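Local coordinates for galectin (Xenopus laevis, PDB 3WUC), which is a proto-type galectin of the skin, a beta-sandwich lectin that probably binds lactose and related beta-galactosides, at residues Met5-Lys18 with Ile118-Leu131. Residues are numbered along the deposited sequence; the frame is centred on the assembly and turned at random.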
# COMPACT_ATOMS: atom_id res chain seq x y z
N MET B 5 -20.35 -11.51 16.78
CA MET B 5 -19.30 -10.56 16.54
C MET B 5 -19.89 -9.16 16.31
O MET B 5 -21.06 -9.04 15.87
CB MET B 5 -18.58 -11.02 15.29
CG MET B 5 -17.90 -12.40 15.46
SD MET B 5 -17.02 -13.03 14.03
CE MET B 5 -18.45 -13.40 12.97
N GLU B 6 -19.12 -8.12 16.62
CA GLU B 6 -19.45 -6.76 16.24
C GLU B 6 -19.25 -6.59 14.70
O GLU B 6 -18.20 -6.94 14.16
CB GLU B 6 -18.61 -5.78 17.01
CG GLU B 6 -18.89 -4.33 16.59
CD GLU B 6 -17.90 -3.35 17.17
OE1 GLU B 6 -18.23 -2.67 18.18
OE2 GLU B 6 -16.79 -3.23 16.57
N PRO B 7 -20.26 -6.10 13.97
CA PRO B 7 -20.07 -5.77 12.56
C PRO B 7 -19.02 -4.68 12.42
O PRO B 7 -18.89 -3.74 13.27
CB PRO B 7 -21.45 -5.36 12.09
CG PRO B 7 -22.19 -5.02 13.30
CD PRO B 7 -21.66 -5.87 14.40
N ASP B 8 -18.13 -4.86 11.47
CA ASP B 8 -17.18 -3.79 11.06
C ASP B 8 -17.64 -3.46 9.63
O ASP B 8 -18.81 -3.56 9.25
CB ASP B 8 -15.65 -4.17 11.10
CG ASP B 8 -14.62 -2.90 10.95
OD1 ASP B 8 -14.47 -2.15 11.95
OD2 ASP B 8 -13.97 -2.71 9.85
N VAL B 9 -16.66 -3.13 8.80
CA VAL B 9 -17.03 -2.69 7.47
C VAL B 9 -17.86 -3.72 6.70
O VAL B 9 -17.66 -4.97 6.82
CB VAL B 9 -15.84 -2.19 6.60
CG1 VAL B 9 -15.25 -0.92 7.16
CG2 VAL B 9 -14.81 -3.26 6.30
N ARG B 10 -18.77 -3.21 5.84
CA ARG B 10 -19.31 -4.00 4.75
C ARG B 10 -19.05 -3.30 3.45
O ARG B 10 -19.28 -2.11 3.34
CB ARG B 10 -20.81 -4.25 4.83
CG ARG B 10 -21.23 -5.25 5.87
CD ARG B 10 -21.40 -4.67 7.23
NE ARG B 10 -21.81 -5.72 8.14
CZ ARG B 10 -21.03 -6.64 8.73
NH1 ARG B 10 -19.72 -6.53 8.70
NH2 ARG B 10 -21.55 -7.58 9.49
N ILE B 11 -18.54 -4.02 2.47
CA ILE B 11 -18.22 -3.49 1.16
C ILE B 11 -19.22 -4.13 0.19
O ILE B 11 -19.42 -5.36 0.23
CB ILE B 11 -16.75 -3.84 0.83
CG1 ILE B 11 -15.85 -3.11 1.83
CG2 ILE B 11 -16.49 -3.40 -0.61
CD1 ILE B 11 -14.43 -3.57 1.92
N THR B 12 -19.95 -3.34 -0.61
CA THR B 12 -20.75 -3.89 -1.63
C THR B 12 -20.27 -3.39 -3.02
O THR B 12 -19.44 -2.44 -3.08
CB THR B 12 -22.23 -3.53 -1.39
OG1 THR B 12 -22.29 -2.10 -1.26
CG2 THR B 12 -22.72 -4.16 -0.13
N ASN B 13 -20.70 -4.03 -4.07
CA ASN B 13 -20.34 -3.79 -5.41
C ASN B 13 -18.85 -3.95 -5.61
O ASN B 13 -18.22 -3.26 -6.47
CB ASN B 13 -20.73 -2.38 -5.92
CG ASN B 13 -22.21 -2.15 -6.04
OD1 ASN B 13 -22.97 -3.11 -6.11
ND2 ASN B 13 -22.63 -0.93 -5.98
N LEU B 14 -18.29 -4.93 -4.94
CA LEU B 14 -16.84 -5.18 -5.06
C LEU B 14 -16.40 -5.57 -6.48
O LEU B 14 -15.30 -5.17 -6.87
CB LEU B 14 -16.40 -6.21 -4.02
CG LEU B 14 -14.87 -6.33 -3.95
CD1 LEU B 14 -14.16 -5.10 -3.38
CD2 LEU B 14 -14.51 -7.59 -3.15
N ASN B 15 -17.24 -6.25 -7.25
CA ASN B 15 -16.95 -6.64 -8.63
C ASN B 15 -15.66 -7.38 -8.81
O ASN B 15 -14.92 -7.15 -9.77
CB ASN B 15 -16.96 -5.40 -9.51
CG ASN B 15 -17.29 -5.71 -10.93
OD1 ASN B 15 -17.99 -6.66 -11.25
ND2 ASN B 15 -16.79 -4.90 -11.81
N LEU B 16 -15.38 -8.30 -7.90
CA LEU B 16 -14.20 -9.14 -7.97
C LEU B 16 -14.51 -10.36 -8.83
O LEU B 16 -15.30 -11.19 -8.45
CB LEU B 16 -13.75 -9.57 -6.59
CG LEU B 16 -12.47 -10.34 -6.49
CD1 LEU B 16 -11.25 -9.50 -6.79
CD2 LEU B 16 -12.40 -10.98 -5.15
N HIS B 17 -13.84 -10.49 -9.94
CA HIS B 17 -14.00 -11.61 -10.85
C HIS B 17 -12.96 -12.69 -10.63
O HIS B 17 -11.91 -12.45 -10.07
CB HIS B 17 -13.87 -11.09 -12.26
CG HIS B 17 -15.01 -10.19 -12.65
ND1 HIS B 17 -16.02 -10.62 -13.50
CD2 HIS B 17 -15.33 -8.94 -12.27
CE1 HIS B 17 -16.90 -9.64 -13.65
NE2 HIS B 17 -16.53 -8.63 -12.89
N LYS B 18 -13.21 -13.91 -11.13
CA LYS B 18 -12.17 -14.95 -11.05
C LYS B 18 -10.86 -14.49 -11.75
O LYS B 18 -10.90 -13.76 -12.74
CB LYS B 18 -12.74 -16.31 -11.55
CG LYS B 18 -13.74 -16.90 -10.60
CD LYS B 18 -14.22 -18.25 -11.06
CE LYS B 18 -15.22 -18.78 -10.06
NZ LYS B 18 -16.06 -19.86 -10.67
N ILE B 118 -20.48 -19.29 -8.80
CA ILE B 118 -20.38 -17.82 -8.61
C ILE B 118 -19.32 -17.26 -9.53
O ILE B 118 -18.30 -17.81 -9.67
CB ILE B 118 -20.08 -17.46 -7.14
CG1 ILE B 118 -20.04 -15.93 -6.95
CG2 ILE B 118 -18.82 -18.17 -6.70
CD1 ILE B 118 -20.16 -15.55 -5.48
N GLU B 119 -19.61 -16.17 -10.22
CA GLU B 119 -18.65 -15.58 -11.15
C GLU B 119 -18.12 -14.23 -10.64
O GLU B 119 -17.13 -13.80 -11.10
CB GLU B 119 -19.20 -15.42 -12.56
CG GLU B 119 -19.18 -16.80 -13.30
CD GLU B 119 -17.75 -17.49 -13.34
OE1 GLU B 119 -16.74 -16.88 -13.84
OE2 GLU B 119 -17.62 -18.66 -12.90
N VAL B 120 -18.83 -13.61 -9.72
CA VAL B 120 -18.44 -12.28 -9.18
C VAL B 120 -18.71 -12.25 -7.71
O VAL B 120 -19.82 -12.54 -7.26
CB VAL B 120 -19.17 -11.12 -9.89
CG1 VAL B 120 -18.72 -9.77 -9.36
CG2 VAL B 120 -18.96 -11.17 -11.38
N ILE B 121 -17.71 -11.88 -6.93
CA ILE B 121 -17.87 -11.54 -5.52
C ILE B 121 -18.08 -10.09 -5.35
O ILE B 121 -17.25 -9.25 -5.73
CB ILE B 121 -16.62 -11.99 -4.66
CG1 ILE B 121 -16.59 -13.55 -4.75
CG2 ILE B 121 -16.66 -11.44 -3.22
CD1 ILE B 121 -15.34 -14.07 -4.18
N ASN B 122 -19.25 -9.74 -4.92
CA ASN B 122 -19.56 -8.37 -4.72
C ASN B 122 -19.64 -7.87 -3.29
O ASN B 122 -19.70 -6.66 -2.98
CB ASN B 122 -20.90 -8.06 -5.39
CG ASN B 122 -20.81 -7.78 -6.85
OD1 ASN B 122 -19.92 -7.00 -7.33
ND2 ASN B 122 -21.65 -8.43 -7.62
N TYR B 123 -19.76 -8.80 -2.31
CA TYR B 123 -19.88 -8.52 -0.96
C TYR B 123 -18.70 -9.03 -0.16
O TYR B 123 -18.27 -10.16 -0.36
CB TYR B 123 -21.16 -9.23 -0.39
CG TYR B 123 -21.43 -9.13 1.09
CD1 TYR B 123 -22.09 -8.06 1.70
CD2 TYR B 123 -21.07 -10.15 1.96
CE1 TYR B 123 -22.36 -8.00 3.03
CE2 TYR B 123 -21.31 -10.10 3.31
CZ TYR B 123 -21.98 -9.05 3.88
OH TYR B 123 -22.19 -9.02 5.24
N LEU B 124 -18.18 -8.10 0.65
CA LEU B 124 -17.08 -8.41 1.59
C LEU B 124 -17.34 -7.77 2.93
O LEU B 124 -17.65 -6.56 3.02
CB LEU B 124 -15.75 -7.94 0.99
CG LEU B 124 -14.45 -8.36 1.71
CD1 LEU B 124 -13.33 -8.43 0.70
CD2 LEU B 124 -14.19 -7.40 2.87
N ALA B 125 -17.29 -8.56 4.01
CA ALA B 125 -17.54 -8.02 5.30
C ALA B 125 -16.50 -8.37 6.33
O ALA B 125 -15.92 -9.49 6.20
CB ALA B 125 -18.90 -8.52 5.85
N LEU B 126 -16.31 -7.46 7.28
CA LEU B 126 -15.39 -7.66 8.38
C LEU B 126 -16.19 -7.66 9.64
O LEU B 126 -17.05 -6.80 9.86
CB LEU B 126 -14.35 -6.51 8.47
CG LEU B 126 -13.07 -6.74 7.61
CD1 LEU B 126 -13.34 -6.85 6.13
CD2 LEU B 126 -12.13 -5.54 7.82
N ASN B 127 -15.91 -8.61 10.54
CA ASN B 127 -16.57 -8.74 11.82
C ASN B 127 -15.46 -8.95 12.87
O ASN B 127 -14.57 -9.84 12.74
CB ASN B 127 -17.58 -9.92 11.80
CG ASN B 127 -18.79 -9.66 10.87
OD1 ASN B 127 -19.31 -8.59 10.82
ND2 ASN B 127 -19.21 -10.65 10.16
N ASN B 128 -15.53 -8.13 13.93
CA ASN B 128 -14.53 -8.10 15.01
C ASN B 128 -13.09 -7.83 14.50
O ASN B 128 -12.09 -8.24 15.11
CB ASN B 128 -14.60 -9.46 15.74
CG ASN B 128 -15.62 -9.45 16.89
OD1 ASN B 128 -16.29 -8.43 17.10
ND2 ASN B 128 -15.70 -10.54 17.64
N ILE B 129 -13.00 -7.07 13.43
CA ILE B 129 -11.71 -6.61 12.93
C ILE B 129 -11.93 -5.28 12.26
O ILE B 129 -12.89 -5.08 11.47
CB ILE B 129 -11.13 -7.71 12.01
CG1 ILE B 129 -9.83 -7.16 11.36
CG2 ILE B 129 -12.07 -8.12 10.89
CD1 ILE B 129 -9.03 -8.16 10.53
N GLU B 130 -11.08 -4.31 12.55
CA GLU B 130 -11.20 -2.96 12.14
C GLU B 130 -10.43 -2.75 10.86
O GLU B 130 -9.24 -3.10 10.83
CB GLU B 130 -10.68 -2.06 13.25
CG GLU B 130 -10.41 -0.63 12.98
CD GLU B 130 -9.93 0.07 14.30
OE1 GLU B 130 -9.44 -0.61 15.28
OE2 GLU B 130 -10.05 1.30 14.34
N LEU B 131 -11.04 -2.22 9.82
CA LEU B 131 -10.36 -2.03 8.55
C LEU B 131 -9.11 -1.19 8.64
O LEU B 131 -9.14 -0.10 9.20
CB LEU B 131 -11.30 -1.36 7.54
CG LEU B 131 -10.75 -1.24 6.11
CD1 LEU B 131 -10.47 -2.56 5.42
CD2 LEU B 131 -11.73 -0.35 5.33
O HOH W 1 -15.50 -14.48 -12.96
O HOH W 2 -18.02 -21.00 -8.92
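Both terminal nitrogens of Arg-10 donate to one oxygen, Asn-127 OD1: NH2 lies 2.8 Å from OD1, in the amide plane and on a lone pair, whereas NH1 comes from above that plane. These two bonds hold OD1, while Asn-127 ND2 makes a weak bond to a malonic acid molecule, probably from the crystallisation liquor. A bend at chi2 (85°) folds the chain back over Ala-125 CB, and NH1 also reaches Val-9 O, which thus accepts twice, the straighter bond coming from Leu-126 N (2.9 Å, 169°). Pro-7 CB lies over the rim of one guanidinium face and Tyr-123 OH, more distant, over the other. Strands 7-12 and 123-127 run antiparallel, their register slipping by one between Pro-7 and Arg-10, a beta bulge. They belong to one sheet of the galectin sandwich; residues 10-12 also pair with a strand of the second subunit, continuing the sheet across the subunit interface. Leu-124 and Ile-11 exchange two backbone bonds, and their side chains face the interior, where Leu-124 meets Val-22. At the turn, Asn-128 OD1 accepts from Glu-6 N (2.9 Å), Asn-128 N donates to Glu-6 O, and ND2 goes to Arg-34 O. Asp-8 N donates to Leu-126 O (2.7 Å). At a G1 bulge, where Asn-15 and Leu-16 both face Ile-121, Asn-15 N donates to Asn-122 OD1 (2.8 Å). Lys-18 NZ is shared by salt bridges to Glu-119 OE2 (3.0 Å) and Asp-98, while a water joins Lys-18 N to Glu-119 O and OE1.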